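Succinylglutamate desuccinylase (Vibrio parahaemolyticus, PDB 2BCO) probably hydrolyses N-succinylglutamate to succinate and glutamate, using one bound zinc ion, as the last step of arginine breakdown through the AST pathway. Local coordinates at residues A[204-207]-A[208-212]; A[8-11]-A[12-16]; A[236-239]-A[240-244]. All coordinates share one frame; numbering follows the deposited sequence.

How the contacts relate
Along the chain contact 2 comes first, on helix 10-15 near the N-terminus, followed by contact 1 on helix 203-211 and contact 3 on helix 235-245. The three are separate in space: centres lie about 28 Å apart for contacts 1 and 2, 23 Å for contacts 1 and 3, and 22 Å for contacts 2 and 3. Contacts 1 and 3 belong to the catalytic domain, and both their helices meet strand 149-157, which carries the zinc ligand His155. Contacts 2 and 3 both meet helix 68-81. The Ser204 side chain of contact 1 is about 10 Å from the zinc ion and that of Phe237 in contact 3 about 13 Å; contact 2 is peripheral, its centre about 21 Å from the chain centre.

Contact 1: residues A[204-207]-A[208-212]; sequences SWYS and AENYS
Glu209 N bonds back to Trp205 O at 2.8 Å with an N-H...O angle of 169°, one of the i to i+4 bonds that define helix 203-211. The two side chains of this pair run alongside each other. Glu209 CB lies over one face of the indole, 4.0 Å from the centroid of the five-membered ring, a CH-pi contact, and CG meets Trp205 CZ2 at 3.7 Å. A bend at chi2 (57°) turns the carboxylate so that a water donating to Glu209 OE1 can accept from Trp205 NE1; Thr172 OG1 is a further partner of OE1. One residue further along, Asn210 grips Tyr206 O twice. Asn210 N reaches Tyr206 O at 3.0 Å from above the carbonyl plane, whereas ND2, 3.2 Å from the same Tyr206 O, uses an in-plane lone pair. That bond sets ND2 over a face of the Tyr206 ring, 3.3 Å from CD1. Tyr206 CE2 also meets Tyr211 CE2 at 4.0 Å, and one water joins the two hydroxyls. Ser207 OG is hydrogen-bonded to His151 of strand 149-157, both tyrosines rest on helix 125-141, and Ser204 packs on strand 214-220, which carries Glu219, the predicted active-site residue.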
ATOM      1  N   SER A 204       2.922  -0.602   5.660  1.00 10.09           N
ATOM      2  CA  SER A 204       3.728   0.412   4.994  1.00  9.64           C
ATOM      3  C   SER A 204       4.434   1.297   6.026  1.00 10.07           C
ATOM      4  O   SER A 204       5.632   1.567   5.920  1.00  8.83           O
ATOM      5  CB  SER A 204       2.825   1.274   4.103  1.00 11.75           C
ATOM      6  OG  SER A 204       3.548   2.328   3.505  1.00 20.21           O
ATOM      7  N   TRP A 205       3.678   1.754   7.020  1.00 13.38           N
ATOM      8  CA  TRP A 205       4.237   2.593   8.074  1.00 13.11           C
ATOM      9  C   TRP A 205       5.347   1.849   8.813  1.00 11.75           C
ATOM     10  O   TRP A 205       6.361   2.440   9.166  1.00 14.96           O
ATOM     11  CB  TRP A 205       3.153   3.011   9.080  1.00  9.58           C
ATOM     12  CG  TRP A 205       3.719   3.538  10.387  1.00 14.27           C
ATOM     13  CD1 TRP A 205       4.114   4.816  10.654  1.00 15.51           C
ATOM     14  CD2 TRP A 205       4.028   2.771  11.568  1.00 11.39           C
ATOM     15  NE1 TRP A 205       4.649   4.892  11.919  1.00 13.81           N
ATOM     16  CE2 TRP A 205       4.609   3.660  12.498  1.00 13.26           C
ATOM     17  CE3 TRP A 205       3.868   1.428  11.922  1.00 11.40           C
ATOM     18  CZ2 TRP A 205       5.041   3.235  13.771  1.00 14.91           C
ATOM     19  CZ3 TRP A 205       4.298   1.009  13.190  1.00 11.88           C
ATOM     20  CH2 TRP A 205       4.876   1.914  14.096  1.00 12.44           C
ATOM     21  N   TYR A 206       5.156   0.553   9.047  1.00 12.07           N
ATOM     22  CA  TYR A 206       6.159  -0.235   9.759  1.00 12.94           C
ATOM     23  C   TYR A 206       7.525  -0.238   9.063  1.00 13.13           C
ATOM     24  O   TYR A 206       8.563  -0.173   9.721  1.00 14.71           O
ATOM     25  CB  TYR A 206       5.681  -1.677   9.929  1.00 13.70           C
ATOM     26  CG  TYR A 206       6.643  -2.545  10.698  1.00 14.90           C
ATOM     27  CD1 TYR A 206       6.619  -2.578  12.089  1.00 16.86           C
ATOM     28  CD2 TYR A 206       7.585  -3.338  10.037  1.00 15.67           C
ATOM     29  CE1 TYR A 206       7.504  -3.389  12.812  1.00 17.52           C
ATOM     30  CE2 TYR A 206       8.475  -4.150  10.749  1.00 14.18           C
ATOM     31  CZ  TYR A 206       8.425  -4.168  12.136  1.00 15.82           C
ATOM     32  OH  TYR A 206       9.273  -4.977  12.855  1.00 18.87           O
ATOM     33  N   SER A 207       7.519  -0.341   7.739  1.00 11.31           N
ATOM     34  CA  SER A 207       8.756  -0.347   6.974  1.00 10.27           C
ATOM     35  C   SER A 207       9.407   1.027   6.987  1.00  9.65           C
ATOM     36  O   SER A 207      10.617   1.137   7.091  1.00  8.99           O
ATOM     37  CB  SER A 207       8.487  -0.775   5.528  1.00 14.17           C
ATOM     38  OG  SER A 207       8.293  -2.176   5.451  1.00 19.69           O
ATOM     39  N   ALA A 208       8.595   2.073   6.876  1.00  8.77           N
ATOM     40  CA  ALA A 208       9.110   3.433   6.881  1.00  9.67           C
ATOM     41  C   ALA A 208       9.703   3.787   8.246  1.00 10.85           C
ATOM     42  O   ALA A 208      10.815   4.313   8.336  1.00 11.75           O
ATOM     43  CB  ALA A 208       7.999   4.411   6.530  1.00  7.50           C
ATOM     44  N   GLU A 209       8.959   3.488   9.305  1.00 18.93           N
ATOM     45  CA  GLU A 209       9.401   3.794  10.661  1.00 19.56           C
ATOM     46  C   GLU A 209      10.575   2.972  11.144  1.00 20.51           C
ATOM     47  O   GLU A 209      11.453   3.493  11.821  1.00 26.40           O
ATOM     48  CB  GLU A 209       8.247   3.626  11.658  1.00 14.30           C
ATOM     49  CG  GLU A 209       8.642   3.741  13.146  1.00 12.69           C
ATOM     50  CD  GLU A 209       9.333   5.058  13.489  1.00 15.09           C
ATOM     51  OE1 GLU A 209       8.855   6.114  13.033  1.00 14.87           O
ATOM     52  OE2 GLU A 209      10.344   5.040  14.222  1.00 15.20           O
ATOM     53  N   ASN A 210      10.607   1.696  10.792  1.00 14.43           N
ATOM     54  CA  ASN A 210      11.674   0.833  11.273  1.00 14.40           C
ATOM     55  C   ASN A 210      12.818   0.544  10.331  1.00 17.76           C
ATOM     56  O   ASN A 210      13.823  -0.026  10.749  1.00 19.03           O
ATOM     57  CB  ASN A 210      11.070  -0.480  11.754  1.00 16.28           C
ATOM     58  CG  ASN A 210      10.260  -0.303  13.011  1.00 15.49           C
ATOM     59  OD1 ASN A 210      10.812  -0.019  14.068  1.00 17.60           O
ATOM     60  ND2 ASN A 210       8.948  -0.448  12.906  1.00 13.24           N
ATOM     61  N   TYR A 211      12.689   0.918   9.065  1.00 12.79           N
ATOM     62  CA  TYR A 211      13.770   0.645   8.128  1.00 13.54           C
ATOM     63  C   TYR A 211      14.012   1.772   7.136  1.00 11.46           C
ATOM     64  O   TYR A 211      14.768   1.615   6.185  1.00 10.23           O
ATOM     65  CB  TYR A 211      13.488  -0.669   7.396  1.00 17.95           C
ATOM     66  CG  TYR A 211      13.481  -1.857   8.331  1.00 18.36           C
ATOM     67  CD1 TYR A 211      14.672  -2.468   8.718  1.00 19.28           C
ATOM     68  CD2 TYR A 211      12.291  -2.340   8.875  1.00 17.19           C
ATOM     69  CE1 TYR A 211      14.684  -3.540   9.627  1.00 17.17           C
ATOM     70  CE2 TYR A 211      12.291  -3.411   9.789  1.00 18.34           C
ATOM     71  CZ  TYR A 211      13.492  -4.003  10.157  1.00 18.20           C
ATOM     72  OH  TYR A 211      13.507  -5.059  11.040  1.00 20.27           O
ATOM     73  N   SER A 212      13.378   2.912   7.385  1.00 13.57           N
ATOM     74  CA  SER A 212      13.529   4.086   6.531  1.00 15.76           C
ATOM     75  C   SER A 212      13.252   3.786   5.064  1.00 13.93           C
ATOM     76  O   SER A 212      13.900   4.348   4.184  1.00 14.40           O
ATOM     77  CB  SER A 212      14.948   4.653   6.660  1.00 16.31           C
ATOM     78  OG  SER A 212      15.253   4.942   8.013  1.00 21.22           O
TER
HETATM   79  O   HOH W   1       6.421   6.820  12.869  1.00 13.25           O
HETATM   80  O   HOH W   2      11.151  -6.128  11.681  1.00 20.42           O

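Contact 2: residues A[8-11]-A[12-16]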
ATOM      1  N   GLN A   8       1.137 -23.835 -11.140  1.00 39.32           N
ATOM      2  CA  GLN A   8       0.389 -23.098 -12.150  1.00 36.04           C
ATOM      3  C   GLN A   8       0.841 -21.636 -12.203  1.00 30.54           C
ATOM      4  O   GLN A   8       1.170 -21.128 -13.273  1.00 28.29           O
ATOM      5  CB  GLN A   8      -1.111 -23.200 -11.859  1.00 80.46           C
ATOM      6  CG  GLN A   8      -2.003 -22.597 -12.934  1.00 89.98           C
ATOM      7  CD  GLN A   8      -3.367 -23.266 -13.000  1.00 93.72           C
ATOM      8  OE1 GLN A   8      -4.026 -23.467 -11.978  1.00 95.30           O
ATOM      9  NE2 GLN A   8      -3.800 -23.604 -14.209  1.00 95.25           N
ATOM     10  N   SER A   9       0.855 -20.970 -11.049  1.00 30.17           N
ATOM     11  CA  SER A   9       1.292 -19.576 -10.946  1.00 23.97           C
ATOM     12  C   SER A   9       1.475 -19.185  -9.483  1.00 21.52           C
ATOM     13  O   SER A   9       1.043 -19.898  -8.573  1.00 19.91           O
ATOM     14  CB  SER A   9       0.280 -18.632 -11.603  1.00 23.90           C
ATOM     15  OG  SER A   9      -0.883 -18.497 -10.808  1.00 25.05           O
ATOM     16  N   PHE A  10       2.115 -18.043  -9.252  1.00 27.21           N
ATOM     17  CA  PHE A  10       2.350 -17.578  -7.893  1.00 23.76           C
ATOM     18  C   PHE A  10       1.041 -17.402  -7.109  1.00 23.47           C
ATOM     19  O   PHE A  10       0.910 -17.881  -5.983  1.00 25.21           O
ATOM     20  CB  PHE A  10       3.129 -16.264  -7.937  1.00 19.21           C
ATOM     21  CG  PHE A  10       3.497 -15.714  -6.582  1.00 19.52           C
ATOM     22  CD1 PHE A  10       4.031 -16.538  -5.599  1.00 18.01           C
ATOM     23  CD2 PHE A  10       3.340 -14.358  -6.302  1.00 17.98           C
ATOM     24  CE1 PHE A  10       4.416 -16.021  -4.360  1.00 19.19           C
ATOM     25  CE2 PHE A  10       3.721 -13.829  -5.070  1.00 15.19           C
ATOM     26  CZ  PHE A  10       4.257 -14.666  -4.098  1.00 15.90           C
ATOM     27  N   LEU A  11       0.073 -16.725  -7.713  1.00 17.56           N
ATOM     28  CA  LEU A  11      -1.203 -16.479  -7.061  1.00 18.20           C
ATOM     29  C   LEU A  11      -2.089 -17.726  -6.951  1.00 19.37           C
ATOM     30  O   LEU A  11      -2.782 -17.907  -5.950  1.00 18.30           O
ATOM     31  CB  LEU A  11      -1.960 -15.368  -7.795  1.00 13.35           C
ATOM     32  CG  LEU A  11      -3.395 -15.070  -7.339  1.00 10.65           C
ATOM     33  CD1 LEU A  11      -3.404 -14.700  -5.873  1.00  8.55           C
ATOM     34  CD2 LEU A  11      -3.966 -13.946  -8.184  1.00  9.12           C
ATOM     35  N   THR A  12      -2.084 -18.579  -7.971  1.00 23.06           N
ATOM     36  CA  THR A  12      -2.906 -19.784  -7.925  1.00 23.93           C
ATOM     37  C   THR A  12      -2.350 -20.781  -6.911  1.00 25.05           C
ATOM     38  O   THR A  12      -3.101 -21.338  -6.114  1.00 26.06           O
ATOM     39  CB  THR A  12      -3.009 -20.454  -9.309  1.00 33.66           C
ATOM     40  OG1 THR A  12      -3.668 -19.561 -10.219  1.00 37.51           O
ATOM     41  CG2 THR A  12      -3.823 -21.740  -9.215  1.00 32.82           C
ATOM     42  N   ASP A  13      -1.040 -21.006  -6.931  1.00 25.10           N
ATOM     43  CA  ASP A  13      -0.448 -21.929  -5.973  1.00 25.50           C
ATOM     44  C   ASP A  13      -0.693 -21.418  -4.559  1.00 27.25           C
ATOM     45  O   ASP A  13      -1.056 -22.185  -3.666  1.00 26.36           O
ATOM     46  CB  ASP A  13       1.057 -22.072  -6.188  1.00 22.51           C
ATOM     47  CG  ASP A  13       1.404 -22.940  -7.384  1.00 23.15           C
ATOM     48  OD1 ASP A  13       2.524 -23.492  -7.396  1.00 23.23           O
ATOM     49  OD2 ASP A  13       0.578 -23.066  -8.315  1.00 22.73           O
ATOM     50  N   THR A  14      -0.493 -20.118  -4.359  1.00 21.18           N
ATOM     51  CA  THR A  14      -0.686 -19.515  -3.048  1.00 22.14           C
ATOM     52  C   THR A  14      -2.099 -19.767  -2.540  1.00 23.83           C
ATOM     53  O   THR A  14      -2.301 -20.018  -1.350  1.00 23.29           O
ATOM     54  CB  THR A  14      -0.428 -17.983  -3.085  1.00 21.22           C
ATOM     55  OG1 THR A  14       0.950 -17.731  -3.386  1.00 21.89           O
ATOM     56  CG2 THR A  14      -0.751 -17.355  -1.753  1.00 20.04           C
ATOM     57  N   LEU A  15      -3.072 -19.712  -3.442  1.00 28.40           N
ATOM     58  CA  LEU A  15      -4.467 -19.923  -3.071  1.00 35.00           C
ATOM     59  C   LEU A  15      -4.849 -21.383  -2.830  1.00 40.15           C
ATOM     60  O   LEU A  15      -5.879 -21.655  -2.221  1.00 39.47           O
ATOM     61  CB  LEU A  15      -5.391 -19.301  -4.127  1.00 27.08           C
ATOM     62  CG  LEU A  15      -5.879 -17.879  -3.792  1.00 27.29           C
ATOM     63  CD1 LEU A  15      -4.761 -17.080  -3.141  1.00 23.43           C
ATOM     64  CD2 LEU A  15      -6.378 -17.179  -5.048  1.00 21.41           C
ATOM     65  N   ASP A  16      -4.016 -22.315  -3.290  1.00 34.16           N
ATOM     66  CA  ASP A  16      -4.291 -23.737  -3.101  1.00 41.62           C
ATOM     67  C   ASP A  16      -3.564 -24.279  -1.876  1.00 46.94           C
ATOM     68  O   ASP A  16      -2.335 -24.346  -1.848  1.00 47.70           O
ATOM     69  CB  ASP A  16      -3.884 -24.531  -4.345  1.00 68.31           C
ATOM     70  CG  ASP A  16      -4.155 -26.020  -4.200  1.00 70.74           C
ATOM     71  OD1 ASP A  16      -5.191 -26.383  -3.603  1.00 71.27           O
ATOM     72  OD2 ASP A  16      -3.343 -26.829  -4.694  1.00 69.03           O
TER
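Thr14 OG1 approaches the Phe10 ring obliquely, 4.0 Å from CD1, while beyond the segment the ring packs on Phe93 and Ile95 of strand 90-95 and on Ile77 of helix 68-81. The second flat group, the Asp13 carboxylate, is met on the syn side of OD2 by Gln8 N at 3.0 Å, with the donor 17° out of the carboxylate plane. Ser9 N adds a weak bond to the same oxygen, and OD1 is taken by Arg7 N, so the carboxylate gathers backbone N-H groups of the incoming chain. Phe10 O is gripped by both donors of Thr14: backbone N at 3.1 Å and OG1 at 2.6 Å, which arrive from opposite faces of the carbonyl plane. Placing Thr14 OG1 beside its own backbone N (chi1 -65°) folds the hydroxyl back to this oxygen. Apolar packing is supplied by Leu11 CD1 against Leu15 CD1 at 3.9 Å. At the start of the helix, Ser9 OG lies 3.0 Å from Thr12 OG1 in a hydrogen bond, and Asp74 of helix 68-81 bonds through OD1 to both Ser9 OG and Leu11 N. With Asp13 N bonded to Ser9 O at 2.9 Å as the first i to i+4 link, the arrangement is that of a helix N-terminus with serine at the N-cap.

Contact 3: residues A[236-239]-A[240-244]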
ATOM      1  N   ALA A 236      -1.353   2.088 -16.427  1.00 12.51           N
ATOM      2  CA  ALA A 236      -0.292   3.064 -16.193  1.00 11.92           C
ATOM      3  C   ALA A 236       0.520   2.695 -14.950  1.00 11.14           C
ATOM      4  O   ALA A 236       1.746   2.761 -14.948  1.00 11.31           O
ATOM      5  CB  ALA A 236      -0.892   4.464 -16.044  1.00  8.11           C
ATOM      6  N   PHE A 237      -0.166   2.307 -13.887  1.00  8.26           N
ATOM      7  CA  PHE A 237       0.543   1.918 -12.687  1.00  9.50           C
ATOM      8  C   PHE A 237       1.430   0.696 -12.930  1.00  9.24           C
ATOM      9  O   PHE A 237       2.597   0.673 -12.536  1.00 12.75           O
ATOM     10  CB  PHE A 237      -0.438   1.588 -11.555  1.00  5.57           C
ATOM     11  CG  PHE A 237       0.188   0.806 -10.442  1.00  6.88           C
ATOM     12  CD1 PHE A 237       0.927   1.443  -9.459  1.00  5.31           C
ATOM     13  CD2 PHE A 237       0.085  -0.585 -10.409  1.00  8.49           C
ATOM     14  CE1 PHE A 237       1.556   0.712  -8.457  1.00  5.88           C
ATOM     15  CE2 PHE A 237       0.712  -1.325  -9.413  1.00  5.45           C
ATOM     16  CZ  PHE A 237       1.448  -0.672  -8.436  1.00  5.79           C
ATOM     17  N   ASP A 238       0.854  -0.331 -13.547  1.00  2.53           N
ATOM     18  CA  ASP A 238       1.570  -1.574 -13.810  1.00  5.86           C
ATOM     19  C   ASP A 238       2.837  -1.390 -14.640  1.00  7.22           C
ATOM     20  O   ASP A 238       3.845  -2.063 -14.401  1.00  9.75           O
ATOM     21  CB  ASP A 238       0.633  -2.570 -14.502  1.00 16.09           C
ATOM     22  CG  ASP A 238       1.303  -3.893 -14.802  1.00 16.71           C
ATOM     23  OD1 ASP A 238       1.709  -4.590 -13.857  1.00 23.66           O
ATOM     24  OD2 ASP A 238       1.425  -4.238 -15.990  1.00 23.51           O
ATOM     25  N   LEU A 239       2.773  -0.485 -15.613  1.00  9.92           N
ATOM     26  CA  LEU A 239       3.901  -0.186 -16.490  1.00 11.63           C
ATOM     27  C   LEU A 239       4.970   0.541 -15.678  1.00 10.38           C
ATOM     28  O   LEU A 239       6.162   0.272 -15.811  1.00 11.54           O
ATOM     29  CB  LEU A 239       3.429   0.698 -17.644  1.00 24.64           C
ATOM     30  CG  LEU A 239       4.189   0.655 -18.973  1.00 29.65           C
ATOM     31  CD1 LEU A 239       3.492   1.569 -19.974  1.00 28.55           C
ATOM     32  CD2 LEU A 239       5.621   1.088 -18.779  1.00 28.77           C
ATOM     33  N   ALA A 240       4.531   1.468 -14.837  1.00 15.53           N
ATOM     34  CA  ALA A 240       5.458   2.215 -13.997  1.00 16.04           C
ATOM     35  C   ALA A 240       6.128   1.231 -13.031  1.00 16.24           C
ATOM     36  O   ALA A 240       7.320   1.338 -12.763  1.00 19.38           O
ATOM     37  CB  ALA A 240       4.717   3.306 -13.226  1.00  3.15           C
ATOM     38  N   LEU A 241       5.363   0.264 -12.528  1.00 14.90           N
ATOM     39  CA  LEU A 241       5.912  -0.726 -11.611  1.00 13.76           C
ATOM     40  C   LEU A 241       6.880  -1.656 -12.335  1.00 14.80           C
ATOM     41  O   LEU A 241       7.892  -2.072 -11.767  1.00 17.01           O
ATOM     42  CB  LEU A 241       4.788  -1.537 -10.952  1.00 10.09           C
ATOM     43  CG  LEU A 241       5.196  -2.648  -9.980  1.00  8.16           C
ATOM     44  CD1 LEU A 241       6.018  -2.079  -8.828  1.00  9.66           C
ATOM     45  CD2 LEU A 241       3.947  -3.305  -9.456  1.00 10.01           C
ATOM     46  N   ARG A 242       6.581  -1.994 -13.587  1.00 12.23           N
ATOM     47  CA  ARG A 242       7.492  -2.857 -14.342  1.00 12.70           C
ATOM     48  C   ARG A 242       8.787  -2.100 -14.634  1.00 12.65           C
ATOM     49  O   ARG A 242       9.876  -2.669 -14.561  1.00 11.91           O
ATOM     50  CB  ARG A 242       6.843  -3.330 -15.649  1.00 11.84           C
ATOM     51  CG  ARG A 242       5.830  -4.467 -15.452  1.00 12.57           C
ATOM     52  CD  ARG A 242       4.895  -4.632 -16.650  1.00 11.82           C
ATOM     53  NE  ARG A 242       3.926  -5.700 -16.432  1.00 13.21           N
ATOM     54  CZ  ARG A 242       4.174  -6.997 -16.611  1.00 15.38           C
ATOM     55  NH1 ARG A 242       5.372  -7.405 -17.023  1.00 11.18           N
ATOM     56  NH2 ARG A 242       3.222  -7.890 -16.365  1.00  8.63           N
ATOM     57  N   ASN A 243       8.670  -0.814 -14.945  1.00 12.97           N
ATOM     58  CA  ASN A 243       9.850  -0.007 -15.232  1.00 14.10           C
ATOM     59  C   ASN A 243      10.724   0.119 -13.989  1.00 15.50           C
ATOM     60  O   ASN A 243      11.943   0.205 -14.090  1.00 16.02           O
ATOM     61  CB  ASN A 243       9.457   1.398 -15.713  1.00 15.34           C
ATOM     62  CG  ASN A 243       8.855   1.396 -17.113  1.00 19.06           C
ATOM     63  OD1 ASN A 243       9.096   0.487 -17.905  1.00 20.43           O
ATOM     64  ND2 ASN A 243       8.085   2.430 -17.427  1.00 20.32           N
ATOM     65  N   LEU A 244      10.094   0.119 -12.817  1.00 16.39           N
ATOM     66  CA  LEU A 244      10.819   0.255 -11.563  1.00 17.53           C
ATOM     67  C   LEU A 244      11.644  -0.986 -11.245  1.00 21.26           C
ATOM     68  O   LEU A 244      12.813  -0.880 -10.850  1.00 20.27           O
ATOM     69  CB  LEU A 244       9.842   0.544 -10.419  1.00 17.51           C
ATOM     70  CG  LEU A 244      10.418   0.763  -9.014  1.00 18.94           C
ATOM     71  CD1 LEU A 244      11.316   1.999  -9.013  1.00 17.98           C
ATOM     72  CD2 LEU A 244       9.276   0.934  -8.004  1.00 16.51           C
TER
HETATM   73  O   HOH W   3       1.209  -7.233 -14.237  1.00 13.49           O
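Phe237 and Leu241 stand side by side on the inner side of an amphipathic alpha helix, residues 235-245, which also carries an exposed Leu239 and the partly exposed polar residues Asp238, Arg242 and Asn243. The inner pair is the tightly packed part. Leu241 CD2 meets Phe237 CZ at 3.8 Å, approaching the ring obliquely, and Leu241 CB lies over one ring face toward its rim. With CG anti to the backbone N in both residues (chi1 163° in Phe237), the two side chains point the same way. Neighbouring elements close round them: Phe237 touches Leu72 of helix 68-81, Phe184 of helix 179-188 and Leu154 of strand 149-157, while Leu241 touches Ile76 and Leu152. Ala240, also buried, packs on Phe184 and Ala188. Beneath these side chains Leu241 N is bonded to Phe237 O at 2.8 Å.

The looser, more exposed part is formed by Leu239 and Asn243. Their side chains cross, Leu239 CD2 coming against the Asn243 amide, above the backbone bond from Asn243 N to Leu239 O at 2.9 Å. Asp238 and Arg242 form a polar flank lying against helix 68-81, where both touch Ile76. They make a salt bridge one helical turn apart, but through a single nitrogen: Arg242 NE donates to Asp238 OD2 at 2.9 Å. The oxygen lies near the guanidinium plane, at its edge, yet the two flat groups stand 78° apart, so the pairing is not a coplanar two-pronged one. Arg242 NH1 turns instead to Asp79 and Gln85, so that two carboxylates, Asp238 and Asp79, probably offset the arginine's charge. Completing the polar flank, a water donates to Asp238 OD1 at 2.7 Å and accepts from Arg242 NH2 at 3.0 Å.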